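Local atomic coordinates of benzoylformate decarboxylase (PDB entry 4Q9D), a protein that belongs to the thiamine pyrophosphate enzyme family, with two TPP-binding domains flanking a central domain, and carries a bound magnesium ion. Residues A412-L417 with H450-F456. Residues are numbered along the deposited sequence; the frame is centred on the assembly and turned at random.
Sequences AVGIAL and HKLPIVF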
ATOM      1  N   ALA B 412      -1.387 -27.706 -15.880  1.00 19.04           N
ATOM      2  CA  ALA B 412      -1.133 -28.879 -16.726  1.00 19.81           C
ATOM      3  C   ALA B 412      -0.932 -28.491 -18.205  1.00 22.13           C
ATOM      4  O   ALA B 412      -0.085 -29.057 -18.893  1.00 23.77           O
ATOM      5  CB  ALA B 412      -2.274 -29.896 -16.599  1.00 17.47           C
ATOM      6  N   VAL B 413      -1.749 -27.560 -18.694  1.00 22.64           N
ATOM      7  CA  VAL B 413      -1.650 -27.078 -20.065  1.00 17.60           C
ATOM      8  C   VAL B 413      -0.295 -26.375 -20.233  1.00 19.38           C
ATOM      9  O   VAL B 413       0.426 -26.610 -21.205  1.00 24.39           O
ATOM     10  CB  VAL B 413      -2.795 -26.081 -20.401  1.00 21.19           C
ATOM     11  CG1 VAL B 413      -2.659 -25.557 -21.855  1.00 16.59           C
ATOM     12  CG2 VAL B 413      -4.151 -26.737 -20.218  1.00 19.52           C
ATOM     13  N   GLY B 414       0.057 -25.519 -19.269  1.00 21.06           N
ATOM     14  CA  GLY B 414       1.368 -24.882 -19.271  1.00 19.47           C
ATOM     15  C   GLY B 414       2.545 -25.857 -19.232  1.00 25.89           C
ATOM     16  O   GLY B 414       3.524 -25.683 -19.944  1.00 21.72           O
ATOM     17  N   ILE B 415       2.456 -26.880 -18.379  1.00 22.51           N
ATOM     18  CA  ILE B 415       3.517 -27.880 -18.287  1.00 25.74           C
ATOM     19  C   ILE B 415       3.692 -28.623 -19.612  1.00 23.33           C
ATOM     20  O   ILE B 415       4.810 -28.831 -20.076  1.00 21.47           O
ATOM     21  CB  ILE B 415       3.231 -28.893 -17.140  1.00 24.91           C
ATOM     22  CG1 ILE B 415       3.398 -28.202 -15.772  1.00 19.86           C
ATOM     23  CG2 ILE B 415       4.173 -30.103 -17.246  1.00 20.90           C
ATOM     24  CD1 ILE B 415       2.506 -28.839 -14.639  1.00 21.18           C
ATOM     25  N   ALA B 416       2.583 -29.009 -20.235  1.00 20.73           N
ATOM     26  CA  ALA B 416       2.688 -29.722 -21.515  1.00 26.69           C
ATOM     27  C   ALA B 416       3.242 -28.820 -22.630  1.00 24.46           C
ATOM     28  O   ALA B 416       4.053 -29.270 -23.451  1.00 25.13           O
ATOM     29  CB  ALA B 416       1.344 -30.329 -21.914  1.00 18.77           C
ATOM     30  N   LEU B 417       2.830 -27.548 -22.652  1.00 20.79           N
ATOM     31  CA  LEU B 417       3.422 -26.583 -23.590  1.00 20.62           C
ATOM     32  C   LEU B 417       4.904 -26.462 -23.309  1.00 25.16           C
ATOM     33  O   LEU B 417       5.709 -26.384 -24.229  1.00 28.37           O
ATOM     34  CB  LEU B 417       2.765 -25.205 -23.469  1.00 19.09           C
ATOM     35  CG  LEU B 417       1.378 -25.117 -24.086  1.00 23.92           C
ATOM     36  CD1 LEU B 417       0.620 -23.868 -23.589  1.00 21.25           C
ATOM     37  CD2 LEU B 417       1.494 -25.127 -25.609  1.00 21.81           C
ATOM     38  N   HIS B 450      -4.018 -26.612 -28.784  1.00 26.05           N
ATOM     39  CA  HIS B 450      -2.609 -26.931 -29.033  1.00 28.17           C
ATOM     40  C   HIS B 450      -2.330 -28.431 -29.064  1.00 28.00           C
ATOM     41  O   HIS B 450      -1.165 -28.837 -29.098  1.00 28.07           O
ATOM     42  CB  HIS B 450      -1.694 -26.240 -28.015  1.00 24.36           C
ATOM     43  CG  HIS B 450      -1.744 -24.752 -28.099  1.00 27.77           C
ATOM     44  ND1 HIS B 450      -0.755 -24.014 -28.702  1.00 29.39           N
ATOM     45  CD2 HIS B 450      -2.692 -23.870 -27.703  1.00 26.04           C
ATOM     46  CE1 HIS B 450      -1.084 -22.733 -28.670  1.00 26.62           C
ATOM     47  NE2 HIS B 450      -2.255 -22.619 -28.073  1.00 31.07           N
ATOM     48  N   LYS B 451      -3.399 -29.234 -29.057  1.00 24.39           N
ATOM     49  CA  LYS B 451      -3.295 -30.692 -29.137  1.00 24.97           C
ATOM     50  C   LYS B 451      -2.278 -31.235 -28.137  1.00 29.60           C
ATOM     51  O   LYS B 451      -1.359 -31.949 -28.506  1.00 28.94           O
ATOM     52  CB  LYS B 451      -2.901 -31.114 -30.551  1.00 27.16           C
ATOM     53  CG  LYS B 451      -3.975 -30.825 -31.612  1.00 30.98           C
ATOM     54  CD  LYS B 451      -3.401 -31.140 -32.998  1.00 49.67           C
ATOM     55  CE  LYS B 451      -4.420 -30.918 -34.097  1.00 57.90           C
ATOM     56  NZ  LYS B 451      -4.827 -29.494 -34.158  1.00 66.85           N
ATOM     57  N   LEU B 452      -2.437 -30.882 -26.867  1.00 26.38           N
ATOM     58  CA  LEU B 452      -1.460 -31.280 -25.868  1.00 24.31           C
ATOM     59  C   LEU B 452      -1.734 -32.706 -25.344  1.00 25.57           C
ATOM     60  O   LEU B 452      -2.895 -33.109 -25.218  1.00 27.10           O
ATOM     61  CB  LEU B 452      -1.448 -30.246 -24.734  1.00 23.57           C
ATOM     62  CG  LEU B 452      -1.016 -28.851 -25.209  1.00 22.62           C
ATOM     63  CD1 LEU B 452      -1.292 -27.782 -24.135  1.00 18.72           C
ATOM     64  CD2 LEU B 452       0.452 -28.884 -25.570  1.00 21.42           C
ATOM     65  N   PRO B 453      -0.664 -33.471 -25.040  1.00 24.65           N
ATOM     66  CA  PRO B 453      -0.852 -34.819 -24.482  1.00 24.92           C
ATOM     67  C   PRO B 453      -1.129 -34.726 -22.992  1.00 23.87           C
ATOM     68  O   PRO B 453      -0.267 -35.005 -22.141  1.00 25.16           O
ATOM     69  CB  PRO B 453       0.494 -35.516 -24.746  1.00 24.21           C
ATOM     70  CG  PRO B 453       1.501 -34.363 -24.656  1.00 32.18           C
ATOM     71  CD  PRO B 453       0.764 -33.140 -25.243  1.00 25.34           C
ATOM     72  N   ILE B 454      -2.367 -34.357 -22.679  1.00 22.21           N
ATOM     73  CA  ILE B 454      -2.796 -34.270 -21.309  1.00 24.09           C
ATOM     74  C   ILE B 454      -4.026 -35.141 -21.110  1.00 21.61           C
ATOM     75  O   ILE B 454      -4.997 -35.058 -21.868  1.00 25.91           O
ATOM     76  CB  ILE B 454      -3.152 -32.829 -20.908  1.00 23.87           C
ATOM     77  CG1 ILE B 454      -1.999 -31.864 -21.231  1.00 23.19           C
ATOM     78  CG2 ILE B 454      -3.527 -32.785 -19.418  1.00 17.86           C
ATOM     79  CD1 ILE B 454      -2.405 -30.417 -21.005  1.00 22.64           C
ATOM     80  N   VAL B 455      -3.983 -35.967 -20.078  1.00 24.24           N
ATOM     81  CA  VAL B 455      -5.144 -36.764 -19.708  1.00 25.59           C
ATOM     82  C   VAL B 455      -5.660 -36.217 -18.394  1.00 25.22           C
ATOM     83  O   VAL B 455      -4.995 -36.338 -17.363  1.00 24.22           O
ATOM     84  CB  VAL B 455      -4.784 -38.269 -19.536  1.00 25.10           C
ATOM     85  CG1 VAL B 455      -6.033 -39.057 -19.190  1.00 24.59           C
ATOM     86  CG2 VAL B 455      -4.120 -38.814 -20.814  1.00 27.32           C
ATOM     87  N   PHE B 456      -6.823 -35.578 -18.436  1.00 24.42           N
ATOM     88  CA  PHE B 456      -7.440 -35.021 -17.233  1.00 23.12           C
ATOM     89  C   PHE B 456      -8.350 -36.115 -16.668  1.00 25.23           C
ATOM     90  O   PHE B 456      -9.324 -36.512 -17.316  1.00 25.79           O
ATOM     91  CB  PHE B 456      -8.307 -33.782 -17.585  1.00 19.68           C
ATOM     92  CG  PHE B 456      -7.523 -32.615 -18.162  1.00 21.64           C
ATOM     93  CD1 PHE B 456      -6.818 -31.743 -17.329  1.00 19.49           C
ATOM     94  CD2 PHE B 456      -7.484 -32.400 -19.527  1.00 20.03           C
ATOM     95  CE1 PHE B 456      -6.093 -30.651 -17.857  1.00 20.38           C
ATOM     96  CE2 PHE B 456      -6.755 -31.306 -20.076  1.00 23.81           C
ATOM     97  CZ  PHE B 456      -6.052 -30.447 -19.231  1.00 20.79           C
TER
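His-450 meets helix 408-421 at Leu-417, whose CD2 lies obliquely against the imidazole, 4.0 Å from His-450 ND1; the carbonyl of His-450 is bound by Arg-420. Lys-451, with positive phi, ends helix 443-449 in a Schellman motif and turns the chain so that Leu-452 faces the neighbouring helix. Leu-452 CD1 wedges between Val-413 CG1, at 3.5 Å and tighter than ordinary van der Waals contact, and Leu-417 CG, while CD2 lies 3.9 Å from Leu-417 CD2. Val-413 divides its branches, CG1 being anti to the backbone N (chi1 179°) and turned to Leu-452, while CG2 points at Ile-454 and Phe-456. Pro-453, centre of an inverse gamma turn, brushes Ala-416 with CD. Ile-454 opens strand 454-460; its CG1 sits 3.7 Å from Ala-416 CB, and CD1 enters the groove beside the helix backbone, 3.4 Å from Ala-412 O and 3.6 Å from Val-413 CA. Its CG2 covers one face of the Phe-456 ring, off centre. That ring takes Val-413 CG2 at its edge, near its plane, and obliquely Ala-412 CB, 4.1 Å from Phe-456 CE1. Segment 412-417 runs nearly antiparallel to strand residues 454-456, at 163°, as expected for a helix on the parallel sheet of the C-terminal TPP-binding domain; Met-56 and Phe-60 of helix 50-64 also flank it. Small Ala-416 lies where the backbones come nearest, its CA 6.2 Å from Leu-452 CA. Ala-412 O takes its hydrogen bond from Ala-416 N within the helix; the buried seam itself is held by hydrocarbon contacts.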